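PDB 6KIA: enoyl-acyl carrier protein reductase from Uncultured bacterium, which probably reduces the double bond of enoyl-acyl carrier protein in fatty acid synthesis, using bound NADH, and is linked to triclosan resistance. Local coordinates for residues A[149-154]-A[228-233]; A[13-18]-A[413-418]; A[20-25]-A[46-51]. All blocks are in the same frame, centred on the assembly; numbering follows the deposited sequence.

How the contacts relate
The three contacts lie on the same side of the chain's centre, at the end of the sheet where strand 21-25 starts. Contact 3 pairs the first two strands of the Rossmann-type fold. Contacts 1 and 2 join the loops beside it. Their centres are about 14 Å apart, and each lies about 15 Å from the centre of contact 3. Asp20 and Asn154 tie contact 3 to contact 1: Asn154 N is 2.8 Å from Asp20 OD1. Phe16 of contact 2 touches both others, with its CD1 3.5 Å from Met46 CE. The far end of contact 3 lies near the NADH pocket, where the Ile51 side chain is about 6 Å from the dinucleotide.

Contact 1 (A[149-154]-A[228-233]); sequences IPDGAN and EKSGGQ
Ser230 OG is the best-held polar atom, gripped by three hydrogen bonds. It accepts two, from Gly152 N and a water, and makes the third to Arg226 O of helix 221-229. The bond from Gly152 N is 3.1 Å long and somewhat bent at 143°. The water also donates to Ala153 O, so it bridges the Ser230 hydroxyl and the Ala153 carbonyl. Both segments are helix-to-strand connections of a Rossmann-type sheet, leading into the neighbouring parallel strands 155-159 and 234-240. A type II beta turn from Pro150 to Ala153 presents Gly152 N to the serine. Gly152 sits at its third position with positive phi, where a side chain would jam against the preceding carbonyl. Chi1 of Ser230 (56°) sets OG between its own N and carbonyl carbon. Asp151 passes its CB beside this hydroxyl, while its OD1 forms a salt bridge with Arg226.

Gly232 packs closely against the first loop. Its CA lies 3.3 Å from Ala153 O in a CA-H...O contact, and a CB would clash with that oxygen. Beyond it, the Asn154 and Gln233 side chains run side by side with their amide planes 69° apart. Gln233 OE1 accepts a hydrogen bond from Arg235. Asn154 OD1 has two donors. Gln233 N reaches a lone pair in the carbonyl plane at 2.8 Å, and a second water links OD1 to Gly231 O.

Contact 2 (A[13-18]-A[413-418]); sequences SNIFRK and ESSNPA
One direct hydrogen bond crosses between the segments. Ile15 N donates to Ser415 OG at 2.9 Å, fairly straight at 154°. The serine hydroxyl stands beside its own backbone N, anti to the carbonyl carbon (chi1 -77°). A water joins the same hydroxyl to Asn14 OD1: it donates to OD1 and lies 2.6 Å from Ser415 OG.

Hydrogen bonds inside each loop fix these groups. Asn14 OD1 accepts from Phe16 N at 3.0 Å, forming an Asx turn. That N-H comes from above the carbonyl plane. Asn14 ND2 answers with a bond to a lone pair of Phe16 O, nearly in its own amide plane. The asparagine thus grips both ends of the Phe16 backbone. In the other segment a type I beta turn from Glu413 to Asn416 carries Ser415 at its third position. The contact thereby ties the loop before strand 21-25 to the loop before strand 421-423, two strands of one Rossmann-type sheet that are far apart in sequence.

Apolar groups of Ile15 and Phe16 also lie against the hydroxyl. Ile15 CG1 approaches to 3.5 Å of Ser415 OG, and also lies over the centre of the Phe16 ring, 3.8 Å above its plane. Phe16 CE2 lies 3.4 Å from Ser415 OG. The bridging water sits at the ring edge, in plane. Beyond the two loops, the Phe16 ring meets Phe156 and Phe411.

Contact 3 (A[20-25]-A[46-51]); sequences DVFVLF and MTIVGI
Five backbone hydrogen bonds join strand 21-25 and the first part of strand 47-56 in parallel. Thr47 N donates to Asp20 O, Phe22 N to Thr47 O, Val49 N to Phe22 O, Leu24 N to Val49 O and Ile51 N to Leu24 O. The middle three are short and straight; Phe22 N to Thr47 O is 2.8 Å at 171°. The last, from Ile51 N to Leu24 O, stretches to 3.3 Å. CA-H...O contacts add to the pairing, as from Val23 CA to Val49 O.

Side chains pack on both faces. On one, Val21 CG1 meets Val49 CG2 obliquely at 4.1 Å. On the other, the Phe22 side chain extends anti to its backbone N (chi1 179°). Its CB is touched by Met46 CE at 3.9 Å and by Ile48 CD1 at 4.1 Å. A bend at chi3 (80°) brings the Met46 methyl close to the Val21 carbonyl, with CE 3.6 Å from Val21 O. Gly50 faces Leu24 without a side chain. Farther along, Ile51 CG2 crosses near Phe25 CD1 at 4.2 Å, and the Ile51 side chain is about 6 Å from the bound NADH.

Asp20 fixes the start of strand 21-25. Its OD2 accepts from Arg17 N and its OD1 from Asn154 N. The pair belongs to the beta-alpha-beta unit that opens the Rossmann-type fold. Helix 34-43 packs over Phe22 and Ile48, helix 120-146 over Val23 and Val49, and strand 155-159 continues the sheet beside strand 21-25.

Contact 1 (A[149-154]-A[228-233])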
ATOM      1  N   ILE A 149      16.474   5.136 -21.064  1.00 23.38           N
ATOM      2  CA  ILE A 149      17.233   5.754 -19.985  1.00 23.37           C
ATOM      3  C   ILE A 149      18.697   5.922 -20.429  1.00 29.62           C
ATOM      4  O   ILE A 149      19.435   4.943 -20.555  1.00 26.71           O
ATOM      5  CB  ILE A 149      17.143   4.929 -18.673  1.00 27.11           C
ATOM      6  CG1 ILE A 149      15.683   4.568 -18.360  1.00 27.11           C
ATOM      7  CG2 ILE A 149      17.781   5.679 -17.500  1.00 23.22           C
ATOM      8  CD1 ILE A 149      15.543   3.674 -17.154  1.00 27.60           C
ATOM      9  N   PRO A 150      19.121   7.170 -20.694  1.00 23.43           N
ATOM     10  CA  PRO A 150      20.476   7.319 -21.256  1.00 21.73           C
ATOM     11  C   PRO A 150      21.562   7.071 -20.211  1.00 25.79           C
ATOM     12  O   PRO A 150      21.297   7.172 -19.001  1.00 20.72           O
ATOM     13  CB  PRO A 150      20.503   8.775 -21.745  1.00 23.40           C
ATOM     14  CG  PRO A 150      19.449   9.493 -20.893  1.00 25.95           C
ATOM     15  CD  PRO A 150      18.405   8.458 -20.558  1.00 23.57           C
ATOM     16  N   ASP A 151      22.771   6.730 -20.677  1.00 23.66           N
ATOM     17  CA  ASP A 151      23.932   6.719 -19.805  1.00 21.32           C
ATOM     18  C   ASP A 151      24.005   8.031 -19.050  1.00 25.69           C
ATOM     19  O   ASP A 151      23.821   9.109 -19.638  1.00 28.14           O
ATOM     20  CB  ASP A 151      25.251   6.556 -20.590  1.00 21.15           C
ATOM     21  CG  ASP A 151      25.394   5.204 -21.247  1.00 26.52           C
ATOM     22  OD1 ASP A 151      24.612   4.301 -20.922  1.00 25.46           O
ATOM     23  OD2 ASP A 151      26.323   5.032 -22.086  1.00 30.71           O
ATOM     24  N   GLY A 152      24.341   7.956 -17.774  1.00 23.82           N
ATOM     25  CA  GLY A 152      24.503   9.164 -16.991  1.00 22.04           C
ATOM     26  C   GLY A 152      23.242   9.553 -16.237  1.00 25.39           C
ATOM     27  O   GLY A 152      23.294  10.388 -15.349  1.00 24.22           O
ATOM     28  N   ALA A 153      22.110   8.979 -16.605  1.00 21.07           N
ATOM     29  CA  ALA A 153      20.869   9.325 -15.902  1.00 22.47           C
ATOM     30  C   ALA A 153      20.747   8.665 -14.537  1.00 24.26           C
ATOM     31  O   ALA A 153      21.374   7.638 -14.243  1.00 21.77           O
ATOM     32  CB  ALA A 153      19.693   8.983 -16.741  1.00 24.62           C
ATOM     33  N   ASN A 154      19.931   9.296 -13.699  1.00 18.07           N
ATOM     34  CA  ASN A 154      19.461   8.682 -12.460  1.00 18.05           C
ATOM     35  C   ASN A 154      18.144   8.009 -12.745  1.00 18.53           C
ATOM     36  O   ASN A 154      17.380   8.491 -13.569  1.00 22.68           O
ATOM     37  CB  ASN A 154      19.302   9.732 -11.359  1.00 20.81           C
ATOM     38  CG  ASN A 154      20.609  10.418 -11.003  1.00 23.13           C
ATOM     39  OD1 ASN A 154      21.674   9.822 -11.094  1.00 27.61           O
ATOM     40  ND2 ASN A 154      20.521  11.678 -10.569  1.00 22.75           N
ATOM     41  N   GLU A 228      25.028   2.832 -13.086  1.00 26.12           N
ATOM     42  CA  GLU A 228      25.951   2.979 -11.987  1.00 27.63           C
ATOM     43  C   GLU A 228      27.372   3.131 -12.532  1.00 34.67           C
ATOM     44  O   GLU A 228      28.165   3.902 -12.001  1.00 35.40           O
ATOM     45  CB  GLU A 228      25.800   1.796 -11.031  1.00 34.79           C
ATOM     46  CG  GLU A 228      24.682   2.067 -10.023  1.00 41.03           C
ATOM     47  CD  GLU A 228      24.444   0.949  -9.035  1.00 46.39           C
ATOM     48  OE1 GLU A 228      25.159  -0.074  -9.098  1.00 51.57           O
ATOM     49  OE2 GLU A 228      23.527   1.105  -8.193  1.00 46.68           O
ATOM     50  N   LYS A 229      27.661   2.424 -13.619  1.00 32.81           N
ATOM     51  CA  LYS A 229      28.965   2.523 -14.264  1.00 34.01           C
ATOM     52  C   LYS A 229      29.123   3.800 -15.100  1.00 38.51           C
ATOM     53  O   LYS A 229      30.246   4.169 -15.450  1.00 45.09           O
ATOM     54  CB  LYS A 229      29.213   1.282 -15.125  1.00 32.52           C
ATOM     55  CG  LYS A 229      29.756   0.106 -14.317  1.00 38.92           C
ATOM     56  CD  LYS A 229      29.711  -1.201 -15.089  1.00 43.03           C
ATOM     57  CE  LYS A 229      30.307  -2.339 -14.266  1.00 50.21           C
ATOM     58  NZ  LYS A 229      31.726  -2.076 -13.878  1.00 55.39           N
ATOM     59  N   SER A 230      28.023   4.475 -15.439  1.00 27.72           N
ATOM     60  CA  SER A 230      28.157   5.700 -16.233  1.00 23.32           C
ATOM     61  C   SER A 230      27.858   6.988 -15.456  1.00 23.94           C
ATOM     62  O   SER A 230      27.431   7.981 -16.040  1.00 30.40           O
ATOM     63  CB  SER A 230      27.270   5.638 -17.479  1.00 30.81           C
ATOM     64  OG  SER A 230      25.911   5.396 -17.160  1.00 30.49           O
ATOM     65  N   GLY A 231      28.064   6.961 -14.144  1.00 27.75           N
ATOM     66  CA  GLY A 231      27.897   8.140 -13.314  1.00 29.00           C
ATOM     67  C   GLY A 231      26.467   8.403 -12.867  1.00 34.39           C
ATOM     68  O   GLY A 231      26.136   9.507 -12.422  1.00 36.41           O
ATOM     69  N   GLY A 232      25.604   7.402 -13.004  1.00 30.64           N
ATOM     70  CA  GLY A 232      24.222   7.560 -12.560  1.00 31.60           C
ATOM     71  C   GLY A 232      23.974   6.994 -11.181  1.00 31.14           C
ATOM     72  O   GLY A 232      24.823   6.300 -10.626  1.00 30.18           O
ATOM     73  N   GLN A 233      22.802   7.323 -10.626  1.00 24.70           N
ATOM     74  CA  GLN A 233      22.302   6.755  -9.360  1.00 20.59           C
ATOM     75  C   GLN A 233      20.998   6.015  -9.603  1.00 22.64           C
ATOM     76  O   GLN A 233      20.168   6.449 -10.400  1.00 25.70           O
ATOM     77  CB  GLN A 233      22.071   7.853  -8.319  1.00 23.84           C
ATOM     78  CG  GLN A 233      23.333   8.601  -7.916  1.00 23.84           C
ATOM     79  CD  GLN A 233      24.231   7.779  -7.022  1.00 32.49           C
ATOM     80  OE1 GLN A 233      23.758   7.070  -6.130  1.00 31.03           O
ATOM     81  NE2 GLN A 233      25.540   7.891  -7.231  1.00 32.31           N
TER
HETATM   82  O   HOH W   1      23.730   6.620 -15.444  1.00 45.38           O
HETATM   83  O   HOH W   2      24.179  11.026 -11.220  1.00 30.66           O

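Contact 2 (A[13-18]-A[413-418])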
ATOM      1  N   SER A  13      17.590  16.701   0.750  1.00 20.43           N
ATOM      2  CA  SER A  13      18.475  16.584  -0.410  1.00 21.00           C
ATOM      3  C   SER A  13      17.713  16.052  -1.634  1.00 22.01           C
ATOM      4  O   SER A  13      16.633  15.446  -1.516  1.00 22.23           O
ATOM      5  CB  SER A  13      19.707  15.724  -0.076  1.00 24.97           C
ATOM      6  OG  SER A  13      19.459  14.341  -0.210  1.00 33.95           O
ATOM      7  N   ASN A  14      18.220  16.381  -2.821  1.00 23.06           N
ATOM      8  CA  ASN A  14      17.647  15.899  -4.066  1.00 19.64           C
ATOM      9  C   ASN A  14      18.714  15.778  -5.146  1.00 20.84           C
ATOM     10  O   ASN A  14      19.472  16.715  -5.397  1.00 26.40           O
ATOM     11  CB  ASN A  14      16.530  16.810  -4.596  1.00 20.11           C
ATOM     12  CG  ASN A  14      16.153  16.478  -6.044  1.00 20.86           C
ATOM     13  OD1 ASN A  14      15.673  15.375  -6.327  1.00 23.13           O
ATOM     14  ND2 ASN A  14      16.319  17.434  -6.952  1.00 23.29           N
ATOM     15  N   ILE A  15      18.751  14.629  -5.799  1.00 18.07           N
ATOM     16  CA  ILE A  15      19.680  14.417  -6.912  1.00 21.14           C
ATOM     17  C   ILE A  15      18.989  14.350  -8.272  1.00 23.78           C
ATOM     18  O   ILE A  15      19.660  14.266  -9.309  1.00 26.37           O
ATOM     19  CB  ILE A  15      20.476  13.117  -6.722  1.00 23.67           C
ATOM     20  CG1 ILE A  15      19.538  11.900  -6.771  1.00 22.49           C
ATOM     21  CG2 ILE A  15      21.235  13.148  -5.402  1.00 25.63           C
ATOM     22  CD1 ILE A  15      20.271  10.575  -6.765  1.00 24.44           C
ATOM     23  N   PHE A  16      17.660  14.361  -8.285  1.00 18.72           N
ATOM     24  CA  PHE A  16      16.930  14.132  -9.525  1.00 18.76           C
ATOM     25  C   PHE A  16      16.662  15.431 -10.287  1.00 27.07           C
ATOM     26  O   PHE A  16      16.353  16.483  -9.702  1.00 26.51           O
ATOM     27  CB  PHE A  16      15.620  13.370  -9.245  1.00 23.39           C
ATOM     28  CG  PHE A  16      15.845  12.028  -8.585  1.00 22.58           C
ATOM     29  CD1 PHE A  16      16.286  10.945  -9.333  1.00 20.62           C
ATOM     30  CD2 PHE A  16      15.624  11.856  -7.216  1.00 23.89           C
ATOM     31  CE1 PHE A  16      16.523   9.712  -8.735  1.00 21.44           C
ATOM     32  CE2 PHE A  16      15.867  10.606  -6.608  1.00 23.30           C
ATOM     33  CZ  PHE A  16      16.314   9.539  -7.394  1.00 23.74           C
ATOM     34  N   ARG A  17      16.814  15.345 -11.604  1.00 27.18           N
ATOM     35  CA  ARG A  17      16.766  16.512 -12.476  1.00 34.77           C
ATOM     36  C   ARG A  17      16.097  16.130 -13.790  1.00 27.04           C
ATOM     37  O   ARG A  17      15.838  14.955 -14.026  1.00 25.32           O
ATOM     38  CB  ARG A  17      18.187  17.035 -12.730  1.00 48.24           C
ATOM     39  CG  ARG A  17      18.372  18.510 -12.438  1.00 62.28           C
ATOM     40  CD  ARG A  17      19.792  18.819 -11.981  1.00 66.71           C
ATOM     41  NE  ARG A  17      19.822  19.296 -10.597  1.00 65.78           N
ATOM     42  CZ  ARG A  17      20.356  18.616  -9.586  1.00 62.26           C
ATOM     43  NH1 ARG A  17      20.928  17.436  -9.807  1.00 76.07           N
ATOM     44  NH2 ARG A  17      20.334  19.114  -8.358  1.00 42.72           N
ATOM     45  N   LYS A  18      15.836  17.118 -14.646  1.00 24.83           N
ATOM     46  CA  LYS A  18      15.466  16.859 -16.042  1.00 24.98           C
ATOM     47  C   LYS A  18      16.361  15.804 -16.699  1.00 29.60           C
ATOM     48  O   LYS A  18      17.587  15.892 -16.617  1.00 28.74           O
ATOM     49  CB  LYS A  18      15.556  18.159 -16.848  1.00 38.10           C
ATOM     50  CG  LYS A  18      14.806  18.153 -18.172  1.00 47.32           C
ATOM     51  CD  LYS A  18      15.219  19.353 -19.016  1.00 53.60           C
ATOM     52  CE  LYS A  18      16.736  19.444 -19.139  1.00 55.31           C
ATOM     53  NZ  LYS A  18      17.174  20.694 -19.823  1.00 58.02           N
ATOM     54  N   GLU A 413      13.939  11.445   0.632  1.00 15.73           N
ATOM     55  CA  GLU A 413      14.713  10.438   1.324  1.00 18.01           C
ATOM     56  C   GLU A 413      15.389   9.500   0.319  1.00 18.13           C
ATOM     57  O   GLU A 413      16.503   9.030   0.551  1.00 25.00           O
ATOM     58  CB  GLU A 413      13.831   9.639   2.282  1.00 19.64           C
ATOM     59  CG  GLU A 413      14.596   8.675   3.198  1.00 20.65           C
ATOM     60  CD  GLU A 413      15.547   9.392   4.160  1.00 28.29           C
ATOM     61  OE1 GLU A 413      15.408  10.619   4.382  1.00 26.89           O
ATOM     62  OE2 GLU A 413      16.419   8.710   4.723  1.00 27.41           O
ATOM     63  N   SER A 414      14.722   9.217  -0.795  1.00 19.49           N
ATOM     64  CA  SER A 414      15.335   8.304  -1.764  1.00 18.71           C
ATOM     65  C   SER A 414      16.569   8.887  -2.432  1.00 21.67           C
ATOM     66  O   SER A 414      17.371   8.141  -2.958  1.00 21.40           O
ATOM     67  CB  SER A 414      14.340   7.852  -2.822  1.00 22.71           C
ATOM     68  OG  SER A 414      13.278   7.100  -2.242  1.00 29.26           O
ATOM     69  N   SER A 415      16.762  10.196  -2.409  1.00 19.29           N
ATOM     70  CA  SER A 415      18.024  10.693  -2.942  1.00 23.65           C
ATOM     71  C   SER A 415      19.191  10.238  -2.077  1.00 25.46           C
ATOM     72  O   SER A 415      20.284  10.007  -2.584  1.00 25.43           O
ATOM     73  CB  SER A 415      18.038  12.216  -3.088  1.00 20.10           C
ATOM     74  OG  SER A 415      17.303  12.626  -4.232  1.00 21.10           O
ATOM     75  N   ASN A 416      18.969  10.122  -0.776  1.00 25.83           N
ATOM     76  CA  ASN A 416      20.010   9.662   0.148  1.00 28.83           C
ATOM     77  C   ASN A 416      19.415   8.893   1.317  1.00 26.42           C
ATOM     78  O   ASN A 416      19.298   9.418   2.422  1.00 28.40           O
ATOM     79  CB  ASN A 416      20.816  10.849   0.680  1.00 34.69           C
ATOM     80  CG  ASN A 416      21.988  10.417   1.542  1.00 48.11           C
ATOM     81  OD1 ASN A 416      22.568   9.352   1.331  1.00 50.28           O
ATOM     82  ND2 ASN A 416      22.342  11.247   2.520  1.00 53.89           N
ATOM     83  N   PRO A 417      18.997   7.650   1.062  1.00 24.07           N
ATOM     84  CA  PRO A 417      18.206   6.916   2.061  1.00 25.57           C
ATOM     85  C   PRO A 417      18.991   6.420   3.278  1.00 25.09           C
ATOM     86  O   PRO A 417      20.118   5.942   3.132  1.00 32.36           O
ATOM     87  CB  PRO A 417      17.656   5.736   1.259  1.00 25.33           C
ATOM     88  CG  PRO A 417      18.646   5.538   0.127  1.00 27.51           C
ATOM     89  CD  PRO A 417      19.114   6.932  -0.218  1.00 29.18           C
ATOM     90  N   ALA A 418      18.369   6.499   4.454  1.00 27.05           N
ATOM     91  CA  ALA A 418      19.020   6.073   5.686  1.00 30.98           C
ATOM     92  C   ALA A 418      19.145   4.558   5.786  1.00 34.17           C
ATOM     93  O   ALA A 418      20.064   4.056   6.429  1.00 31.68           O
ATOM     94  CB  ALA A 418      18.272   6.603   6.884  1.00 23.58           C
TER
HETATM   95  O   HOH W   3      15.010  13.739  -4.136  1.00 20.96           O

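Contact 3 (A[20-25]-A[46-51])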
ATOM      1  N   ASP A  20      16.427  12.598 -15.899  1.00 20.03           N
ATOM      2  CA  ASP A  20      16.353  11.423 -15.035  1.00 20.28           C
ATOM      3  C   ASP A  20      14.972  10.798 -15.189  1.00 22.78           C
ATOM      4  O   ASP A  20      14.025  11.483 -15.563  1.00 20.50           O
ATOM      5  CB  ASP A  20      16.643  11.795 -13.584  1.00 19.90           C
ATOM      6  CG  ASP A  20      18.067  12.285 -13.394  1.00 23.22           C
ATOM      7  OD1 ASP A  20      18.954  11.879 -14.189  1.00 21.83           O
ATOM      8  OD2 ASP A  20      18.298  13.091 -12.475  1.00 21.73           O
ATOM      9  N   VAL A  21      14.861   9.497 -14.927  1.00 23.46           N
ATOM     10  CA  VAL A  21      13.656   8.760 -15.300  1.00 19.21           C
ATOM     11  C   VAL A  21      12.998   8.136 -14.079  1.00 21.48           C
ATOM     12  O   VAL A  21      13.649   7.464 -13.291  1.00 19.16           O
ATOM     13  CB  VAL A  21      13.970   7.643 -16.312  1.00 18.40           C
ATOM     14  CG1 VAL A  21      12.709   6.887 -16.732  1.00 18.50           C
ATOM     15  CG2 VAL A  21      14.645   8.256 -17.560  1.00 24.16           C
ATOM     16  N   PHE A  22      11.709   8.401 -13.929  1.00 18.12           N
ATOM     17  CA  PHE A  22      10.919   7.844 -12.843  1.00 19.12           C
ATOM     18  C   PHE A  22      10.013   6.756 -13.390  1.00 20.24           C
ATOM     19  O   PHE A  22       9.243   6.998 -14.321  1.00 21.78           O
ATOM     20  CB  PHE A  22      10.090   8.944 -12.168  1.00 17.53           C
ATOM     21  CG  PHE A  22       9.224   8.447 -11.039  1.00 19.40           C
ATOM     22  CD1 PHE A  22       7.945   7.979 -11.285  1.00 23.71           C
ATOM     23  CD2 PHE A  22       9.684   8.485  -9.730  1.00 19.45           C
ATOM     24  CE1 PHE A  22       7.135   7.526 -10.232  1.00 22.85           C
ATOM     25  CE2 PHE A  22       8.890   8.054  -8.673  1.00 17.65           C
ATOM     26  CZ  PHE A  22       7.613   7.570  -8.926  1.00 19.24           C
ATOM     27  N   VAL A  23      10.106   5.550 -12.822  1.00 19.66           N
ATOM     28  CA  VAL A  23       9.345   4.427 -13.329  1.00 18.11           C
ATOM     29  C   VAL A  23       8.335   3.971 -12.290  1.00 21.22           C
ATOM     30  O   VAL A  23       8.721   3.545 -11.211  1.00 20.70           O
ATOM     31  CB  VAL A  23      10.243   3.244 -13.706  1.00 18.30           C
ATOM     32  CG1 VAL A  23       9.394   2.107 -14.294  1.00 19.02           C
ATOM     33  CG2 VAL A  23      11.295   3.683 -14.721  1.00 24.86           C
ATOM     34  N   LEU A  24       7.054   4.080 -12.621  1.00 19.02           N
ATOM     35  CA  LEU A  24       5.995   3.630 -11.723  1.00 19.97           C
ATOM     36  C   LEU A  24       5.741   2.159 -11.953  1.00 22.82           C
ATOM     37  O   LEU A  24       5.201   1.771 -12.988  1.00 20.58           O
ATOM     38  CB  LEU A  24       4.714   4.451 -11.911  1.00 18.92           C
ATOM     39  CG  LEU A  24       3.646   4.163 -10.837  1.00 17.82           C
ATOM     40  CD1 LEU A  24       4.128   4.587  -9.437  1.00 17.58           C
ATOM     41  CD2 LEU A  24       2.302   4.787 -11.197  1.00 20.64           C
ATOM     42  N   PHE A  25       6.162   1.339 -10.991  1.00 18.36           N
ATOM     43  CA  PHE A  25       6.040  -0.107 -11.111  1.00 21.60           C
ATOM     44  C   PHE A  25       4.759  -0.563 -10.393  1.00 20.88           C
ATOM     45  O   PHE A  25       4.793  -1.083  -9.271  1.00 18.18           O
ATOM     46  CB  PHE A  25       7.296  -0.802 -10.565  1.00 19.43           C
ATOM     47  CG  PHE A  25       7.437  -2.240 -11.026  1.00 18.54           C
ATOM     48  CD1 PHE A  25       7.919  -2.526 -12.303  1.00 18.77           C
ATOM     49  CD2 PHE A  25       7.040  -3.289 -10.213  1.00 19.90           C
ATOM     50  CE1 PHE A  25       8.038  -3.832 -12.740  1.00 21.90           C
ATOM     51  CE2 PHE A  25       7.166  -4.622 -10.650  1.00 22.12           C
ATOM     52  CZ  PHE A  25       7.662  -4.886 -11.911  1.00 22.01           C
ATOM     53  N   MET A  46      11.341  15.166 -13.934  1.00 22.35           N
ATOM     54  CA  MET A  46      11.712  13.829 -14.387  1.00 19.90           C
ATOM     55  C   MET A  46      10.803  13.351 -15.505  1.00 22.62           C
ATOM     56  O   MET A  46       9.633  13.733 -15.604  1.00 27.81           O
ATOM     57  CB  MET A  46      11.650  12.825 -13.231  1.00 19.08           C
ATOM     58  CG  MET A  46      12.624  13.148 -12.133  1.00 20.25           C
ATOM     59  SD  MET A  46      12.537  11.928 -10.791  1.00 21.18           S
ATOM     60  CE  MET A  46      13.513  10.563 -11.464  1.00 17.35           C
ATOM     61  N   THR A  47      11.372  12.535 -16.372  1.00 19.80           N
ATOM     62  CA  THR A  47      10.592  11.765 -17.320  1.00 21.68           C
ATOM     63  C   THR A  47       9.833  10.651 -16.622  1.00 23.33           C
ATOM     64  O   THR A  47      10.417   9.861 -15.888  1.00 30.17           O
ATOM     65  CB  THR A  47      11.479  11.159 -18.382  1.00 24.86           C
ATOM     66  OG1 THR A  47      12.190  12.220 -19.027  1.00 26.36           O
ATOM     67  CG2 THR A  47      10.641  10.415 -19.409  1.00 24.12           C
ATOM     68  N   ILE A  48       8.526  10.626 -16.837  1.00 20.71           N
ATOM     69  CA  ILE A  48       7.635   9.681 -16.178  1.00 21.75           C
ATOM     70  C   ILE A  48       7.334   8.512 -17.110  1.00 26.62           C
ATOM     71  O   ILE A  48       6.887   8.698 -18.243  1.00 25.69           O
ATOM     72  CB  ILE A  48       6.297  10.348 -15.746  1.00 25.00           C
ATOM     73  CG1 ILE A  48       6.522  11.661 -14.961  1.00 24.63           C
ATOM     74  CG2 ILE A  48       5.407   9.346 -15.021  1.00 25.63           C
ATOM     75  CD1 ILE A  48       7.357  11.548 -13.664  1.00 23.52           C
ATOM     76  N   VAL A  49       7.607   7.301 -16.637  1.00 20.94           N
ATOM     77  CA  VAL A  49       7.289   6.081 -17.367  1.00 22.33           C
ATOM     78  C   VAL A  49       6.546   5.147 -16.408  1.00 21.56           C
ATOM     79  O   VAL A  49       6.743   5.207 -15.196  1.00 24.60           O
ATOM     80  CB  VAL A  49       8.566   5.415 -17.947  1.00 23.64           C
ATOM     81  CG1 VAL A  49       8.233   4.133 -18.720  1.00 29.06           C
ATOM     82  CG2 VAL A  49       9.276   6.405 -18.856  1.00 27.19           C
ATOM     83  N   GLY A  50       5.626   4.346 -16.933  1.00 22.24           N
ATOM     84  CA  GLY A  50       4.930   3.374 -16.116  1.00 20.94           C
ATOM     85  C   GLY A  50       4.619   2.061 -16.807  1.00 22.73           C
ATOM     86  O   GLY A  50       4.760   1.905 -18.029  1.00 23.44           O
ATOM     87  N   ILE A  51       4.171   1.094 -16.015  1.00 19.91           N
ATOM     88  CA  ILE A  51       3.727  -0.187 -16.527  1.00 20.60           C
ATOM     89  C   ILE A  51       2.206  -0.259 -16.553  1.00 21.92           C
ATOM     90  O   ILE A  51       1.513   0.611 -16.007  1.00 23.76           O
ATOM     91  CB  ILE A  51       4.312  -1.365 -15.688  1.00 23.14           C
ATOM     92  CG1 ILE A  51       3.866  -1.328 -14.220  1.00 22.43           C
ATOM     93  CG2 ILE A  51       5.841  -1.316 -15.711  1.00 22.54           C
ATOM     94  CD1 ILE A  51       2.548  -2.024 -13.906  1.00 23.05           C
TER